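Local coordinates for protein pyocin-S2 (Pseudomonas aeruginosa, PDB 4QKO) that serves as the nuclease domain of a bacteriocin that breaks down chromosomal DNA in sensitive cells, here held in complex with its immunity protein, at residues G82-V86 with R95-E99; I37-L41 with Q55-A59. All blocks are in the same frame, centred on the assembly; numbering follows the deposited sequence.

Interaction 1: G82-V86 with R95-E99; sequences GAPYV and RIKIE
Tyr85 and Lys97 form a single beta bridge, their CA atoms 4.2 Å apart, in the long loop between helix 72-78 and strand 99-102 of this HNH nuclease domain. Two backbone bonds flank it in the pattern of a non-hydrogen-bonded antiparallel pair: Ile98 N to Pro84 O at 3.0 Å and Val86 N to Ile96 O at 2.9 Å. The pairing stays local: the end-to-end directions of the touching parts are 108° apart, and no extended ladder forms.

The buried part is tightly packed. Lys97 CE sits 3.6 Å from the Tyr85 ring centroid, over one face, and NZ adds an off-centre cation-pi contact. NZ also donates to Ala83 O and forms a salt bridge with Glu31 of the immunity protein, while Tyr85 OH bonds His34 of that chain, so both side chains belong to the surface it binds. Ile96 approaches the same ring differently: with CG1 between the backbone N and carbonyl carbon (chi1 64°), CD1 reaches the edge in the ring plane, 3.4 Å from Tyr85 CE2. Val86 CG1 meets Ile98 CD1 at 3.5 Å.

The partly exposed side belongs to Arg95 and Glu99; Arg95 packs on His126 of helix 123-130, a ligand of the magnesium ion. Arg95 grips the carboxylate side-on, almost in its guanidinium plane, with NE to Glu99 OE2 at 2.9 Å and NH2 to Glu99 OE1 at 2.8 Å, both oxygens using syn lone pairs.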
loop_
_atom_site.group_PDB
_atom_site.type_symbol
_atom_site.label_atom_id
_atom_site.label_comp_id
_atom_site.label_asym_id
_atom_site.label_seq_id
_atom_site.Cartn_x
_atom_site.Cartn_y
_atom_site.Cartn_z
ATOM N N GLY B 82 -6.833 -3.971 1.662
ATOM C CA GLY B 82 -5.989 -2.839 2.112
ATOM C C GLY B 82 -5.413 -2.110 0.893
ATOM O O GLY B 82 -5.225 -2.704 -0.118
ATOM N N ALA B 83 -5.199 -0.804 1.003
ATOM C CA ALA B 83 -4.514 -0.030 -0.015
ATOM C C ALA B 83 -3.047 -0.417 -0.026
ATOM O O ALA B 83 -2.472 -0.680 1.007
ATOM C CB ALA B 83 -4.611 1.464 0.294
ATOM N N PRO B 84 -2.390 -0.265 -1.181
ATOM C CA PRO B 84 -0.989 -0.532 -1.241
ATOM C C PRO B 84 -0.197 0.528 -0.530
ATOM O O PRO B 84 -0.597 1.700 -0.449
ATOM C CB PRO B 84 -0.669 -0.492 -2.721
ATOM C CG PRO B 84 -1.789 0.280 -3.352
ATOM C CD PRO B 84 -2.966 0.152 -2.467
ATOM N N TYR B 85 0.971 0.104 -0.081
ATOM C CA TYR B 85 1.977 1.057 0.408
ATOM C C TYR B 85 2.616 1.847 -0.757
ATOM O O TYR B 85 2.794 1.308 -1.865
ATOM C CB TYR B 85 3.108 0.313 1.200
ATOM C CG TYR B 85 2.620 -0.284 2.516
ATOM C CD1 TYR B 85 2.011 -1.564 2.541
ATOM C CD2 TYR B 85 2.692 0.394 3.661
ATOM C CE1 TYR B 85 1.565 -2.124 3.725
ATOM C CE2 TYR B 85 2.288 -0.150 4.859
ATOM C CZ TYR B 85 1.685 -1.406 4.885
ATOM O OH TYR B 85 1.228 -1.964 6.076
ATOM N N VAL B 86 2.842 3.162 -0.556
ATOM C CA VAL B 86 3.568 3.946 -1.541
ATOM C C VAL B 86 5.086 3.799 -1.373
ATOM O O VAL B 86 5.622 3.249 -0.394
ATOM C CB VAL B 86 3.167 5.438 -1.579
ATOM C CG1 VAL B 86 1.667 5.531 -1.810
ATOM C CG2 VAL B 86 3.532 6.127 -0.263
ATOM N N ARG B 95 1.641 8.797 7.037
ATOM C CA ARG B 95 0.817 8.320 5.919
ATOM C C ARG B 95 1.650 7.637 4.832
ATOM O O ARG B 95 2.490 8.298 4.236
ATOM C CB ARG B 95 0.035 9.501 5.343
ATOM C CG ARG B 95 -0.950 10.045 6.386
ATOM C CD ARG B 95 -1.250 11.539 6.177
ATOM N NE ARG B 95 -1.998 11.759 4.963
ATOM C CZ ARG B 95 -2.244 12.951 4.445
ATOM N NH1 ARG B 95 -1.789 14.060 5.037
ATOM N NH2 ARG B 95 -2.947 13.041 3.342
ATOM N N ILE B 96 1.493 6.307 4.718
ATOM C CA ILE B 96 2.341 5.486 3.929
ATOM C C ILE B 96 1.578 4.659 2.862
ATOM O O ILE B 96 2.176 3.889 2.196
ATOM C CB ILE B 96 3.305 4.608 4.830
ATOM C CG1 ILE B 96 2.533 3.617 5.692
ATOM C CG2 ILE B 96 4.095 5.534 5.767
ATOM C CD1 ILE B 96 3.428 2.621 6.401
ATOM N N LYS B 97 0.285 4.912 2.676
ATOM C CA LYS B 97 -0.559 4.175 1.732
ATOM C C LYS B 97 -1.234 5.124 0.741
ATOM O O LYS B 97 -1.391 6.327 1.017
ATOM C CB LYS B 97 -1.602 3.358 2.485
ATOM C CG LYS B 97 -0.958 2.092 2.946
ATOM C CD LYS B 97 -1.813 1.388 3.918
ATOM C CE LYS B 97 -1.313 -0.028 4.115
ATOM N NZ LYS B 97 -2.450 -0.938 3.879
ATOM N N ILE B 98 -1.540 4.599 -0.429
ATOM C CA ILE B 98 -2.344 5.292 -1.403
ATOM C C ILE B 98 -3.692 5.695 -0.754
ATOM O O ILE B 98 -4.386 4.881 -0.030
ATOM C CB ILE B 98 -2.619 4.437 -2.636
ATOM C CG1 ILE B 98 -1.369 4.191 -3.542
ATOM C CG2 ILE B 98 -3.685 5.049 -3.491
ATOM C CD1 ILE B 98 -0.851 5.417 -4.297
ATOM N N GLU B 99 -4.082 6.933 -1.033
ATOM C CA GLU B 99 -5.342 7.496 -0.550
ATOM C C GLU B 99 -6.274 7.845 -1.701
ATOM O O GLU B 99 -5.849 8.257 -2.741
ATOM C CB GLU B 99 -5.102 8.745 0.332
ATOM C CG GLU B 99 -4.244 8.428 1.568
ATOM C CD GLU B 99 -3.687 9.669 2.319
ATOM O OE1 GLU B 99 -3.956 10.815 1.895
ATOM O OE2 GLU B 99 -2.954 9.502 3.333
#

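Interaction 2: I37-L41 with Q55-A59; sequences IADKL and QFWIA
Leu41 N donates to Ile37 O at 3.0 Å, one turn of helix 35-41, and the two residues so spaced present their side chains to helix 49-62. The matching turn on the other side is closed by Ala59 N bonding to Gln55 O. These bonds lie within the helices; none crosses between them. The short segment axes pass 10.1 Å apart, with N-to-C directions 121° from each other, so the contact is a local helix crossing inside the DNase domain.

Ile37 divides its branches between two partners. CG2, anti to the backbone N as the -55° first torsion of CG1 requires, comes within 3.7 Å of Phe56 CE2, and the two side chains cross at about a right angle. The methyl meets the ring obliquely. The other branch carries CD1 to the backbone of Ala59, where it lies 3.7 Å from Ala59 O and also approaches CB.

Leu41 forks in a similar way. Leu41 CD1 comes obliquely to the Phe56 ring, 4.2 Å from Phe56 CD2, whereas Leu41 CD2 lies 4.0 Å from Gln55 O and a little farther from Ala59 CB. The small Ala59 methyl is thus approached by Ile37, Leu41 and, at the exposed margin, Lys40 through CG, 4.2 Å from Ala59 CB. Past CG the Lys40 chain turns from helix 49-62. Leu66, from a loop, also packs on Ile37, and the amide nitrogen of Gln55 bonds Asp51 on its own helix.

With no hydrogen bond or salt bridge across the crossing, the contact is apolar and van der Waals in nature, so across the segments the fit depends on dispersion and shape, not on paired polar groups.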
loop_
_atom_site.group_PDB
_atom_site.type_symbol
_atom_site.label_atom_id
_atom_site.label_comp_id
_atom_site.label_asym_id
_atom_site.label_seq_id
_atom_site.Cartn_x
_atom_site.Cartn_y
_atom_site.Cartn_z
ATOM N N ILE B 37 -12.380 -0.829 -13.233
ATOM C CA ILE B 37 -12.738 -0.850 -11.811
ATOM C C ILE B 37 -14.060 -0.129 -11.574
ATOM O O ILE B 37 -14.927 -0.651 -10.897
ATOM C CB ILE B 37 -11.599 -0.253 -10.936
ATOM C CG1 ILE B 37 -10.301 -0.993 -11.210
ATOM C CG2 ILE B 37 -12.009 -0.256 -9.456
ATOM C CD1 ILE B 37 -10.293 -2.536 -11.042
ATOM N N ALA B 38 -14.234 1.032 -12.217
ATOM C CA ALA B 38 -15.525 1.695 -12.245
ATOM C C ALA B 38 -16.635 0.775 -12.747
ATOM O O ALA B 38 -17.704 0.753 -12.161
ATOM C CB ALA B 38 -15.503 2.917 -13.094
ATOM N N ASP B 39 -16.351 0.003 -13.783
ATOM C CA ASP B 39 -17.285 -0.986 -14.288
ATOM C C ASP B 39 -17.584 -2.054 -13.260
ATOM O O ASP B 39 -18.748 -2.395 -13.003
ATOM C CB ASP B 39 -16.725 -1.726 -15.499
ATOM C CG ASP B 39 -16.633 -0.889 -16.803
ATOM O OD1 ASP B 39 -17.287 0.183 -16.912
ATOM O OD2 ASP B 39 -15.853 -1.334 -17.724
ATOM N N LYS B 40 -16.541 -2.665 -12.699
ATOM C CA LYS B 40 -16.725 -3.775 -11.752
ATOM C C LYS B 40 -17.598 -3.347 -10.559
ATOM O O LYS B 40 -18.418 -4.119 -10.032
ATOM C CB LYS B 40 -15.352 -4.290 -11.346
ATOM C CG LYS B 40 -15.289 -5.415 -10.364
ATOM C CD LYS B 40 -15.941 -6.695 -10.857
ATOM C CE LYS B 40 -15.240 -7.318 -12.068
ATOM N NZ LYS B 40 -15.824 -8.682 -12.375
ATOM N N LEU B 41 -17.431 -2.113 -10.113
ATOM C CA LEU B 41 -18.138 -1.606 -8.996
ATOM C C LEU B 41 -19.498 -0.984 -9.280
ATOM O O LEU B 41 -20.177 -0.712 -8.326
ATOM C CB LEU B 41 -17.310 -0.581 -8.205
ATOM C CG LEU B 41 -16.006 -1.140 -7.662
ATOM C CD1 LEU B 41 -15.311 0.016 -7.007
ATOM C CD2 LEU B 41 -16.084 -2.319 -6.706
ATOM N N GLN B 55 -13.693 -2.905 -1.014
ATOM C CA GLN B 55 -14.094 -3.442 -2.311
ATOM C C GLN B 55 -13.322 -2.891 -3.458
ATOM O O GLN B 55 -13.075 -3.606 -4.392
ATOM C CB GLN B 55 -15.591 -3.235 -2.539
ATOM C CG GLN B 55 -16.359 -4.171 -1.595
ATOM C CD GLN B 55 -17.877 -3.980 -1.717
ATOM O OE1 GLN B 55 -18.431 -3.925 -2.826
ATOM N NE2 GLN B 55 -18.561 -3.847 -0.565
ATOM N N PHE B 56 -12.911 -1.632 -3.377
ATOM C CA PHE B 56 -12.108 -1.052 -4.422
ATOM C C PHE B 56 -10.730 -1.730 -4.564
ATOM O O PHE B 56 -10.339 -2.151 -5.667
ATOM C CB PHE B 56 -11.944 0.428 -4.142
ATOM C CG PHE B 56 -11.042 1.115 -5.090
ATOM C CD1 PHE B 56 -9.681 1.129 -4.883
ATOM C CD2 PHE B 56 -11.553 1.751 -6.171
ATOM C CE1 PHE B 56 -8.865 1.721 -5.814
ATOM C CE2 PHE B 56 -10.748 2.364 -7.104
ATOM C CZ PHE B 56 -9.378 2.357 -6.917
ATOM N N TRP B 57 -9.978 -1.870 -3.467
ATOM C CA TRP B 57 -8.688 -2.539 -3.595
ATOM C C TRP B 57 -8.757 -4.048 -3.888
ATOM O O TRP B 57 -7.914 -4.607 -4.537
ATOM C CB TRP B 57 -7.795 -2.253 -2.372
ATOM C CG TRP B 57 -7.443 -0.822 -2.371
ATOM C CD1 TRP B 57 -7.858 0.078 -1.474
ATOM C CD2 TRP B 57 -6.625 -0.114 -3.306
ATOM N NE1 TRP B 57 -7.379 1.358 -1.814
ATOM C CE2 TRP B 57 -6.568 1.225 -2.894
ATOM C CE3 TRP B 57 -5.910 -0.486 -4.443
ATOM C CZ2 TRP B 57 -5.852 2.197 -3.606
ATOM C CZ3 TRP B 57 -5.200 0.471 -5.135
ATOM C CH2 TRP B 57 -5.171 1.756 -4.750
ATOM N N ILE B 58 -9.812 -4.706 -3.443
ATOM C CA ILE B 58 -9.981 -6.123 -3.834
ATOM C C ILE B 58 -10.197 -6.247 -5.342
ATOM O O ILE B 58 -9.603 -7.109 -5.976
ATOM C CB ILE B 58 -11.138 -6.778 -3.041
ATOM C CG1 ILE B 58 -10.678 -7.037 -1.592
ATOM C CG2 ILE B 58 -11.590 -8.057 -3.728
ATOM C CD1 ILE B 58 -11.836 -7.000 -0.577
ATOM N N ALA B 59 -10.954 -5.334 -5.903
ATOM C CA ALA B 59 -11.212 -5.306 -7.346
ATOM C C ALA B 59 -9.960 -5.063 -8.156
ATOM O O ALA B 59 -9.723 -5.679 -9.183
ATOM C CB ALA B 59 -12.257 -4.261 -7.671
#

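In the fold
Both contacts lie in the DNase domain, with centres about 16 Å apart, yet hold different elements: interaction 2 joins helices 35-41 and 49-62, interaction 1 two parts of one loop. Trp57 connects them. Its CB points away from helix 35-41, and the side chain packs on interaction 1: Trp57 NE1 lies 3.5 Å from Ala83 CB and Trp57 CZ2 3.6 Å from Ile98 CG2. All eight touching residues of interaction 1 are buried; it combines backbone bonds with a lysine-tyrosine contact, and the Tyr85 and Lys97 side chains also meet the immunity protein. Interaction 2 is apolar and partly buried: Ile37, Leu41 and Phe56 lie inside, Lys40 is exposed, and no other chain of the assembly touches its segments.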